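Eps1p (Saccharomyces cerevisiae, PDB 4TW5) belongs to the thioredoxin superfamily, and in this fragment is built from two thioredoxin-like domains placed in tandem along the chain. Local coordinates at residues Asp120-Asp125 / Trp187-Arg192; Lys163-Ser168 / Leu172-Cys177; Glu214-Gly219 / Asn245-Tyr250. One frame throughout, in Å; residues are numbered along the deposited sequence.

Contact 1 of 3, residues Asp120-Asp125 / Trp187-Arg192; sequences DPNNLD and WKIISR
The junction between the two thioredoxin-like domains of the chain brings Pro121, at the start of the short, weakly bonded helix 121-124, against Ile189 of helix 180-196. The evidence is a set of carbon-carbon distances: CD of Pro121 lies 3.7 Å from CG1 of Ile189 and equally near its CD1, while Pro121 CG stands 4.0 Å from Ile189 CG1. With chi1 at -62° the CG1 branch sits beside the backbone N of Ile189, and an extended chi2 (168°) carries CD1 on toward the proline ring. Ile189 CD1 also comes within 4.0 Å of Asn122 ND2, the two side chains crossing at about a right angle. That amide is tied down locally. Asn122 N donates to Asp120 OD1 on its anti side at 3.1 Å, the capping bond of Asp120 at the N-cap position; Asn122 ND2 adds a second grip on Asp120 OD1, through its syn lone pair at 2.9 Å. Outside the two segments, Asn123 and Leu124 pack on Leu27 of strand 27-33, and Asn122 OD1 accepts from Arg185 NH1 of the same helix 180-196. Between 120-125 and 187-192 the contact is thus apolar packing, and the directional bond from Asn122 to that helix goes to Arg185, one turn earlier.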
loop_
_atom_site.group_PDB
_atom_site.type_symbol
_atom_site.label_atom_id
_atom_site.label_comp_id
_atom_site.label_asym_id
_atom_site.label_seq_id
_atom_site.Cartn_x
_atom_site.Cartn_y
_atom_site.Cartn_z
ATOM N N ASP A 120 -35.035 14.823 5.134
ATOM C CA ASP A 120 -34.766 14.819 3.712
ATOM C C ASP A 120 -35.107 16.202 3.135
ATOM O O ASP A 120 -36.280 16.534 2.981
ATOM C CB ASP A 120 -35.567 13.695 3.055
ATOM C CG ASP A 120 -35.172 13.436 1.615
ATOM O OD1 ASP A 120 -34.678 14.361 0.899
ATOM O OD2 ASP A 120 -35.366 12.271 1.204
ATOM N N PRO A 121 -34.076 16.982 2.753
ATOM C CA PRO A 121 -34.260 18.371 2.319
ATOM C C PRO A 121 -35.100 18.458 1.073
ATOM O O PRO A 121 -35.692 19.501 0.842
ATOM C CB PRO A 121 -32.838 18.862 2.044
ATOM C CG PRO A 121 -31.939 17.846 2.645
ATOM C CD PRO A 121 -32.679 16.553 2.590
ATOM N N ASN A 122 -35.131 17.393 0.274
ATOM C CA ASN A 122 -35.876 17.414 -0.984
ATOM C C ASN A 122 -37.391 17.365 -0.770
ATOM O O ASN A 122 -38.152 17.737 -1.660
ATOM C CB ASN A 122 -35.476 16.216 -1.866
ATOM C CG ASN A 122 -33.964 16.137 -2.127
ATOM O OD1 ASN A 122 -33.409 16.952 -2.873
ATOM N ND2 ASN A 122 -33.296 15.147 -1.507
ATOM N N ASN A 123 -37.828 16.934 0.417
ATOM C CA ASN A 123 -39.254 16.759 0.685
ATOM C C ASN A 123 -39.958 18.109 0.826
ATOM O O ASN A 123 -41.087 18.298 0.357
ATOM C CB ASN A 123 -39.481 15.884 1.920
ATOM C CG ASN A 123 -39.298 14.381 1.617
ATOM O OD1 ASN A 123 -39.439 13.949 0.479
ATOM N ND2 ASN A 123 -39.018 13.592 2.648
ATOM N N LEU A 124 -39.314 19.039 1.508
ATOM C CA LEU A 124 -39.891 20.374 1.588
ATOM C C LEU A 124 -38.964 21.400 0.961
ATOM O O LEU A 124 -39.144 22.596 1.157
ATOM C CB LEU A 124 -40.199 20.745 3.039
ATOM C CG LEU A 124 -41.477 20.066 3.507
ATOM C CD1 LEU A 124 -41.833 20.475 4.930
ATOM C CD2 LEU A 124 -42.613 20.404 2.543
ATOM N N ASP A 125 -38.009 20.913 0.170
ATOM C CA ASP A 125 -36.967 21.746 -0.434
ATOM C C ASP A 125 -36.441 22.742 0.576
ATOM O O ASP A 125 -36.476 23.948 0.356
ATOM C CB ASP A 125 -37.485 22.441 -1.698
ATOM C CG ASP A 125 -37.997 21.443 -2.731
ATOM O OD1 ASP A 125 -37.206 20.572 -3.179
ATOM O OD2 ASP A 125 -39.195 21.509 -3.075
ATOM N N TRP A 187 -24.702 11.512 1.215
ATOM C CA TRP A 187 -24.148 10.998 2.458
ATOM C C TRP A 187 -24.567 11.809 3.688
ATOM O O TRP A 187 -24.846 11.248 4.756
ATOM C CB TRP A 187 -22.638 10.914 2.377
ATOM C CG TRP A 187 -22.087 10.223 3.551
ATOM C CD1 TRP A 187 -21.326 10.769 4.537
ATOM C CD2 TRP A 187 -22.305 8.849 3.915
ATOM N NE1 TRP A 187 -21.028 9.821 5.477
ATOM C CE2 TRP A 187 -21.642 8.640 5.145
ATOM C CE3 TRP A 187 -23.018 7.788 3.333
ATOM C CZ2 TRP A 187 -21.639 7.397 5.809
ATOM C CZ3 TRP A 187 -23.019 6.521 4.002
ATOM C CH2 TRP A 187 -22.314 6.349 5.220
ATOM N N LYS A 188 -24.622 13.123 3.531
ATOM C CA LYS A 188 -25.072 13.998 4.589
ATOM C C LYS A 188 -26.536 13.721 4.951
ATOM O O LYS A 188 -26.881 13.634 6.114
ATOM C CB LYS A 188 -24.906 15.457 4.157
ATOM C CG LYS A 188 -25.291 16.484 5.207
ATOM C CD LYS A 188 -24.817 17.835 4.742
ATOM C CE LYS A 188 -25.114 18.920 5.740
ATOM N NZ LYS A 188 -24.545 20.207 5.272
ATOM N N ILE A 189 -27.384 13.546 3.946
ATOM C CA ILE A 189 -28.795 13.287 4.191
ATOM C C ILE A 189 -28.949 11.924 4.920
ATOM O O ILE A 189 -29.607 11.839 5.960
ATOM C CB ILE A 189 -29.595 13.315 2.851
ATOM C CG1 ILE A 189 -29.513 14.698 2.211
ATOM C CG2 ILE A 189 -31.045 12.961 3.056
ATOM C CD1 ILE A 189 -30.013 14.752 0.769
ATOM N N ILE A 190 -28.260 10.904 4.419
ATOM C CA ILE A 190 -28.183 9.598 5.059
ATOM C C ILE A 190 -27.728 9.682 6.495
ATOM O O ILE A 190 -28.253 8.943 7.348
ATOM C CB ILE A 190 -27.246 8.672 4.295
ATOM C CG1 ILE A 190 -27.838 8.379 2.924
ATOM C CG2 ILE A 190 -26.964 7.402 5.060
ATOM C CD1 ILE A 190 -26.856 7.789 1.958
ATOM N N SER A 191 -26.736 10.520 6.786
ATOM C CA SER A 191 -26.231 10.580 8.153
ATOM C C SER A 191 -27.298 11.131 9.104
ATOM O O SER A 191 -27.454 10.647 10.217
ATOM C CB SER A 191 -24.971 11.418 8.252
ATOM O OG SER A 191 -25.271 12.796 8.200
ATOM N N ARG A 192 -28.052 12.122 8.647
ATOM C CA ARG A 192 -29.043 12.733 9.510
ATOM C C ARG A 192 -30.262 11.820 9.669
ATOM O O ARG A 192 -30.801 11.726 10.738
ATOM C CB ARG A 192 -29.449 14.099 8.970
ATOM C CG ARG A 192 -28.405 15.185 9.272
ATOM C CD ARG A 192 -28.673 16.525 8.551
ATOM N NE ARG A 192 -29.990 17.147 8.754
ATOM C CZ ARG A 192 -30.387 17.749 9.873
ATOM N NH1 ARG A 192 -29.582 17.821 10.915
ATOM N NH2 ARG A 192 -31.586 18.304 9.935
#

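Contact 2 of 3, residues Lys163-Ser168 / Leu172-Cys177; sequences KDMKNS and LEFKNC
Apolar packing accounts for the meeting of Met165 with Leu172 and Phe174. The methionine methyl CE lies 3.5 Å from Leu172 CD1 and 3.7 Å from Phe174 CZ, approaching the ring at its edge and in its plane rather than over a face. Met165 runs extended as far as SD, its CG anti to the backbone N (chi1 -177°), and then bends at chi3 (-73°), which brings CE up to both partners, lying on the same side of it. Leu172 divides its methyls: CD1 also packs 3.6 Å from Met165 CB, whereas CD2 turns to Asp164, 3.8 Å from its CB and 3.7 Å from its carbonyl O. Both segments belong to the irregular connection between strand 155-160 and helix 180-196, the place where a thioredoxin fold carries its CxxC sequence; here Cys177 is in a disulfide with Cys180, and the Phe174 side chain touches Cys180 and Gln184. Hydrogen bonds hold the first segment: Asp170 OD2, from the residues between the segments, accepts from the backbone N of both Lys166 and Asn167, and Asn205 OD1 from Met165 N. Charge pairing leads out of the chain, Lys163 and Lys166 forming salt bridges with Glu72 and Asp75 of the second subunit.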
loop_
_atom_site.group_PDB
_atom_site.type_symbol
_atom_site.label_atom_id
_atom_site.label_comp_id
_atom_site.label_asym_id
_atom_site.label_seq_id
_atom_site.Cartn_x
_atom_site.Cartn_y
_atom_site.Cartn_z
ATOM N N LYS A 163 -7.900 12.287 0.919
ATOM C CA LYS A 163 -7.238 12.248 2.217
ATOM C C LYS A 163 -7.643 13.481 3.028
ATOM O O LYS A 163 -7.256 13.630 4.179
ATOM C CB LYS A 163 -5.714 12.212 2.079
ATOM C CG LYS A 163 -5.163 13.526 1.606
ATOM C CD LYS A 163 -3.655 13.509 1.466
ATOM C CE LYS A 163 -3.174 14.874 0.991
ATOM N NZ LYS A 163 -1.710 14.882 0.806
ATOM N N ASP A 164 -8.426 14.359 2.419
ATOM C CA ASP A 164 -8.683 15.669 3.004
ATOM C C ASP A 164 -10.074 15.852 3.601
ATOM O O ASP A 164 -10.436 16.959 3.981
ATOM C CB ASP A 164 -8.450 16.762 1.955
ATOM C CG ASP A 164 -7.006 16.901 1.604
ATOM O OD1 ASP A 164 -6.171 16.877 2.542
ATOM O OD2 ASP A 164 -6.696 17.009 0.400
ATOM N N MET A 165 -10.853 14.788 3.706
ATOM C CA MET A 165 -12.209 14.948 4.205
ATOM C C MET A 165 -12.207 14.911 5.731
ATOM O O MET A 165 -11.960 13.882 6.331
ATOM C CB MET A 165 -13.146 13.885 3.622
ATOM C CG MET A 165 -14.604 14.058 4.060
ATOM S SD MET A 165 -15.725 12.881 3.270
ATOM C CE MET A 165 -15.802 13.501 1.607
ATOM N N LYS A 166 -12.452 16.056 6.355
ATOM C CA LYS A 166 -12.585 16.105 7.804
ATOM C C LYS A 166 -14.052 15.993 8.179
ATOM O O LYS A 166 -14.427 15.130 8.970
ATOM C CB LYS A 166 -12.007 17.408 8.353
ATOM C CG LYS A 166 -10.493 17.480 8.384
ATOM C CD LYS A 166 -9.964 17.317 9.795
ATOM C CE LYS A 166 -8.448 17.469 9.852
ATOM N NZ LYS A 166 -7.948 17.504 11.262
ATOM N N ASN A 167 -14.882 16.861 7.604
ATOM C CA ASN A 167 -16.334 16.673 7.657
ATOM C C ASN A 167 -16.821 16.179 6.336
ATOM O O ASN A 167 -16.305 16.584 5.300
ATOM C CB ASN A 167 -17.082 17.950 8.054
ATOM C CG ASN A 167 -16.611 18.498 9.377
ATOM O OD1 ASN A 167 -16.915 17.939 10.428
ATOM N ND2 ASN A 167 -15.855 19.590 9.333
ATOM N N SER A 168 -17.825 15.316 6.347
ATOM C CA SER A 168 -18.194 14.656 5.099
ATOM C C SER A 168 -18.678 15.674 4.040
ATOM O O SER A 168 -18.753 15.351 2.863
ATOM C CB SER A 168 -19.240 13.571 5.348
ATOM O OG SER A 168 -20.510 14.122 5.661
ATOM N N LEU A 172 -14.471 19.766 -1.520
ATOM C CA LEU A 172 -13.361 18.917 -1.927
ATOM C C LEU A 172 -13.347 18.717 -3.430
ATOM O O LEU A 172 -14.388 18.744 -4.071
ATOM C CB LEU A 172 -13.446 17.556 -1.208
ATOM C CG LEU A 172 -13.320 17.547 0.322
ATOM C CD1 LEU A 172 -13.659 16.169 0.896
ATOM C CD2 LEU A 172 -11.897 17.967 0.741
ATOM N N GLU A 173 -12.159 18.532 -3.990
ATOM C CA GLU A 173 -12.036 18.177 -5.405
ATOM C C GLU A 173 -11.625 16.736 -5.523
ATOM O O GLU A 173 -10.523 16.371 -5.124
ATOM C CB GLU A 173 -11.022 19.077 -6.135
ATOM C CG GLU A 173 -11.427 20.530 -6.205
ATOM C CD GLU A 173 -12.773 20.730 -6.912
ATOM O OE1 GLU A 173 -13.053 19.994 -7.895
ATOM O OE2 GLU A 173 -13.538 21.642 -6.520
ATOM N N PHE A 174 -12.530 15.909 -6.030
ATOM C CA PHE A 174 -12.261 14.481 -6.185
ATOM C C PHE A 174 -11.722 14.138 -7.596
ATOM O O PHE A 174 -12.344 14.454 -8.621
ATOM C CB PHE A 174 -13.534 13.698 -5.885
ATOM C CG PHE A 174 -14.075 13.915 -4.476
ATOM C CD1 PHE A 174 -13.500 13.285 -3.391
ATOM C CD2 PHE A 174 -15.173 14.746 -4.252
ATOM C CE1 PHE A 174 -14.002 13.482 -2.106
ATOM C CE2 PHE A 174 -15.690 14.933 -2.968
ATOM C CZ PHE A 174 -15.098 14.300 -1.901
ATOM N N LYS A 175 -10.599 13.433 -7.643
ATOM C CA LYS A 175 -10.011 13.010 -8.913
ATOM C C LYS A 175 -10.617 11.685 -9.423
ATOM O O LYS A 175 -10.810 10.729 -8.655
ATOM C CB LYS A 175 -8.500 12.868 -8.750
ATOM C CG LYS A 175 -7.807 14.113 -8.219
ATOM C CD LYS A 175 -8.104 15.317 -9.113
ATOM C CE LYS A 175 -7.584 16.608 -8.488
ATOM N NZ LYS A 175 -8.420 17.732 -9.007
ATOM N N ASN A 176 -10.933 11.644 -10.713
ATOM C CA ASN A 176 -11.505 10.453 -11.340
ATOM C C ASN A 176 -12.697 9.867 -10.538
ATOM O O ASN A 176 -12.830 8.645 -10.367
ATOM C CB ASN A 176 -10.407 9.405 -11.543
ATOM C CG ASN A 176 -9.249 9.943 -12.352
ATOM O OD1 ASN A 176 -9.422 10.898 -13.103
ATOM N ND2 ASN A 176 -8.066 9.346 -12.205
ATOM N N CYS A 177 -13.550 10.758 -10.046
ATOM C CA CYS A 177 -14.747 10.357 -9.338
ATOM C C CYS A 177 -15.886 11.290 -9.663
ATOM O O CYS A 177 -16.143 12.234 -8.926
ATOM C CB CYS A 177 -14.519 10.339 -7.822
ATOM S SG CYS A 177 -15.952 9.720 -6.882
#

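Contact 3 of 3, residues Glu214-Gly219 / Asn245-Tyr250; sequences EELGFG and NNLFDY
The backbone atoms Leu216 CA and Leu247 CA stand 9.4 Å apart. Helix 210-215 ends here in a Schellman motif, with Gly217 at positive phi (89°) and its N bonded to Glu214 O, near the short strand 247-249. Side chains bridge the separation: CD2 of Leu216 meets CD2 of Leu247 at 3.4 Å, the two side chains crossing at about a right angle. In this thioredoxin-like domain the strand is the outermost of its sheet within the chain, its backbone is hydrogen-bonded to the third subunit at Leu247, and both leucines also rest on Phe143 of helix 140-150. The Phe218 ring turns its edge to the Asp249 carboxylate, CZ lying 3.8 Å from OD1 and CE1 4.0 Å from OD2, with ring and carboxylate planes 28° apart. Such an edge-on approach sets the weakly positive ring hydrogens toward the acid, probably a mild attraction. The strongest partner of Asp249 is Arg228 of the third subunit, which forms a salt bridge with OD1. A water lies within bonding distance of both segments, 3.0 Å from Leu216 O and 2.7 Å from Asp249 OD2, though more acceptors surround it than it has protons for. Leu216 O also stands 3.9 Å above the Phe218 ring, over its centre.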
loop_
_atom_site.group_PDB
_atom_site.type_symbol
_atom_site.label_atom_id
_atom_site.label_comp_id
_atom_site.label_asym_id
_atom_site.label_seq_id
_atom_site.Cartn_x
_atom_site.Cartn_y
_atom_site.Cartn_z
ATOM N N GLU A 214 -7.407 -1.393 0.977
ATOM C CA GLU A 214 -7.027 -2.462 0.067
ATOM C C GLU A 214 -7.572 -3.792 0.565
ATOM O O GLU A 214 -8.194 -4.535 -0.188
ATOM C CB GLU A 214 -5.500 -2.482 -0.121
ATOM C CG GLU A 214 -5.067 -1.441 -1.174
ATOM C CD GLU A 214 -3.593 -1.031 -1.089
ATOM O OE1 GLU A 214 -2.841 -1.543 -0.232
ATOM O OE2 GLU A 214 -3.198 -0.157 -1.875
ATOM N N GLU A 215 -7.393 -4.055 1.854
ATOM C CA GLU A 215 -7.842 -5.304 2.443
ATOM C C GLU A 215 -9.358 -5.479 2.383
ATOM O O GLU A 215 -9.837 -6.582 2.134
ATOM C CB GLU A 215 -7.360 -5.363 3.884
ATOM C CG GLU A 215 -5.878 -5.627 4.020
ATOM C CD GLU A 215 -5.432 -5.706 5.466
ATOM O OE1 GLU A 215 -6.194 -5.248 6.344
ATOM O OE2 GLU A 215 -4.332 -6.244 5.724
ATOM N N LEU A 216 -10.093 -4.379 2.535
ATOM C CA LEU A 216 -11.551 -4.361 2.525
ATOM C C LEU A 216 -12.163 -4.443 1.139
ATOM O O LEU A 216 -13.388 -4.518 0.994
ATOM C CB LEU A 216 -12.060 -3.086 3.184
ATOM C CG LEU A 216 -11.871 -2.964 4.689
ATOM C CD1 LEU A 216 -12.613 -1.755 5.164
ATOM C CD2 LEU A 216 -12.360 -4.191 5.375
ATOM N N GLY A 217 -11.328 -4.356 0.111
ATOM C CA GLY A 217 -11.855 -4.350 -1.232
ATOM C C GLY A 217 -12.209 -2.986 -1.772
ATOM O O GLY A 217 -13.043 -2.912 -2.680
ATOM N N PHE A 218 -11.626 -1.918 -1.206
ATOM C CA PHE A 218 -11.825 -0.563 -1.734
ATOM C C PHE A 218 -10.517 0.025 -2.290
ATOM O O PHE A 218 -10.330 1.256 -2.345
ATOM C CB PHE A 218 -12.396 0.371 -0.647
ATOM C CG PHE A 218 -13.598 -0.183 0.051
ATOM C CD1 PHE A 218 -14.560 -0.888 -0.655
ATOM C CD2 PHE A 218 -13.756 -0.018 1.425
ATOM C CE1 PHE A 218 -15.670 -1.410 -0.007
ATOM C CE2 PHE A 218 -14.844 -0.542 2.081
ATOM C CZ PHE A 218 -15.811 -1.240 1.365
ATOM N N GLY A 219 -9.642 -0.873 -2.733
ATOM C CA GLY A 219 -8.311 -0.525 -3.164
ATOM C C GLY A 219 -8.266 0.472 -4.303
ATOM O O GLY A 219 -7.281 1.187 -4.439
ATOM N N ASN A 245 -17.756 -11.452 11.197
ATOM C CA ASN A 245 -18.851 -11.314 10.234
ATOM C C ASN A 245 -19.783 -10.139 10.581
ATOM O O ASN A 245 -21.007 -10.247 10.563
ATOM C CB ASN A 245 -19.613 -12.636 10.114
ATOM C CG ASN A 245 -18.709 -13.789 9.639
ATOM O OD1 ASN A 245 -17.493 -13.613 9.457
ATOM N ND2 ASN A 245 -19.303 -14.951 9.398
ATOM N N ASN A 246 -19.163 -8.998 10.865
ATOM C CA ASN A 246 -19.861 -7.817 11.349
ATOM C C ASN A 246 -19.792 -6.692 10.325
ATOM O O ASN A 246 -20.222 -5.566 10.580
ATOM C CB ASN A 246 -19.233 -7.364 12.659
ATOM C CG ASN A 246 -17.735 -7.304 12.563
ATOM O OD1 ASN A 246 -17.175 -7.419 11.478
ATOM N ND2 ASN A 246 -17.077 -7.165 13.680
ATOM N N LEU A 247 -19.222 -7.016 9.173
ATOM C CA LEU A 247 -18.972 -6.058 8.098
ATOM C C LEU A 247 -19.733 -6.491 6.855
ATOM O O LEU A 247 -19.454 -7.540 6.310
ATOM C CB LEU A 247 -17.467 -5.987 7.799
ATOM C CG LEU A 247 -16.864 -4.962 6.801
ATOM C CD1 LEU A 247 -16.970 -3.523 7.288
ATOM C CD2 LEU A 247 -15.424 -5.295 6.447
ATOM N N PHE A 248 -20.680 -5.675 6.401
ATOM C CA PHE A 248 -21.497 -5.984 5.218
ATOM C C PHE A 248 -21.519 -4.827 4.193
ATOM O O PHE A 248 -22.035 -3.754 4.502
ATOM C CB PHE A 248 -22.926 -6.317 5.649
ATOM C CG PHE A 248 -23.023 -7.561 6.503
ATOM C CD1 PHE A 248 -23.257 -8.803 5.914
ATOM C CD2 PHE A 248 -22.848 -7.499 7.872
ATOM C CE1 PHE A 248 -23.335 -9.936 6.677
ATOM C CE2 PHE A 248 -22.913 -8.630 8.633
ATOM C CZ PHE A 248 -23.169 -9.849 8.043
ATOM N N ASP A 249 -20.967 -5.050 2.990
ATOM C CA ASP A 249 -21.008 -4.053 1.904
ATOM C C ASP A 249 -22.421 -3.752 1.446
ATOM O O ASP A 249 -23.285 -4.634 1.403
ATOM C CB ASP A 249 -20.225 -4.504 0.669
ATOM C CG ASP A 249 -18.730 -4.423 0.859
ATOM O OD1 ASP A 249 -18.278 -4.109 1.980
ATOM O OD2 ASP A 249 -18.004 -4.614 -0.145
ATOM N N TYR A 250 -22.647 -2.502 1.066
ATOM C CA TYR A 250 -23.908 -2.115 0.459
ATOM C C TYR A 250 -24.158 -2.959 -0.809
ATOM O O TYR A 250 -23.311 -3.026 -1.696
ATOM C CB TYR A 250 -23.905 -0.617 0.138
ATOM C CG TYR A 250 -25.250 -0.134 -0.337
ATOM C CD1 TYR A 250 -26.284 0.034 0.555
ATOM C CD2 TYR A 250 -25.498 0.105 -1.678
ATOM C CE1 TYR A 250 -27.517 0.448 0.142
ATOM C CE2 TYR A 250 -26.726 0.520 -2.100
ATOM C CZ TYR A 250 -27.735 0.695 -1.175
ATOM O OH TYR A 250 -28.974 1.113 -1.571
HETATM O O HOH W 1 -15.528 -5.302 -0.914
#

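From the N terminus, the four-stranded sheet formed by strands between 27 and 99, and helix 107-118, come before contact 1 opens at 120-125. The 61 residues that contact 1 spans include strand 136-137, helix 140-150 and strand 155-160, and the loop closes on helix 180-196, tying the interdomain helix 121-124 to the second domain. Contact 2 is nested inside it, a short closure of the connection leading into that same helix. The two touch directly, Trp187 CD1 lying 3.6 Å from Ser168 CB. Contact 3 follows in series, enclosing strand 234-238 and joining the end of helix 210-215 to strand 247-249; its nearest atoms are about 8 Å from contact 1 and about 11 Å from contact 2.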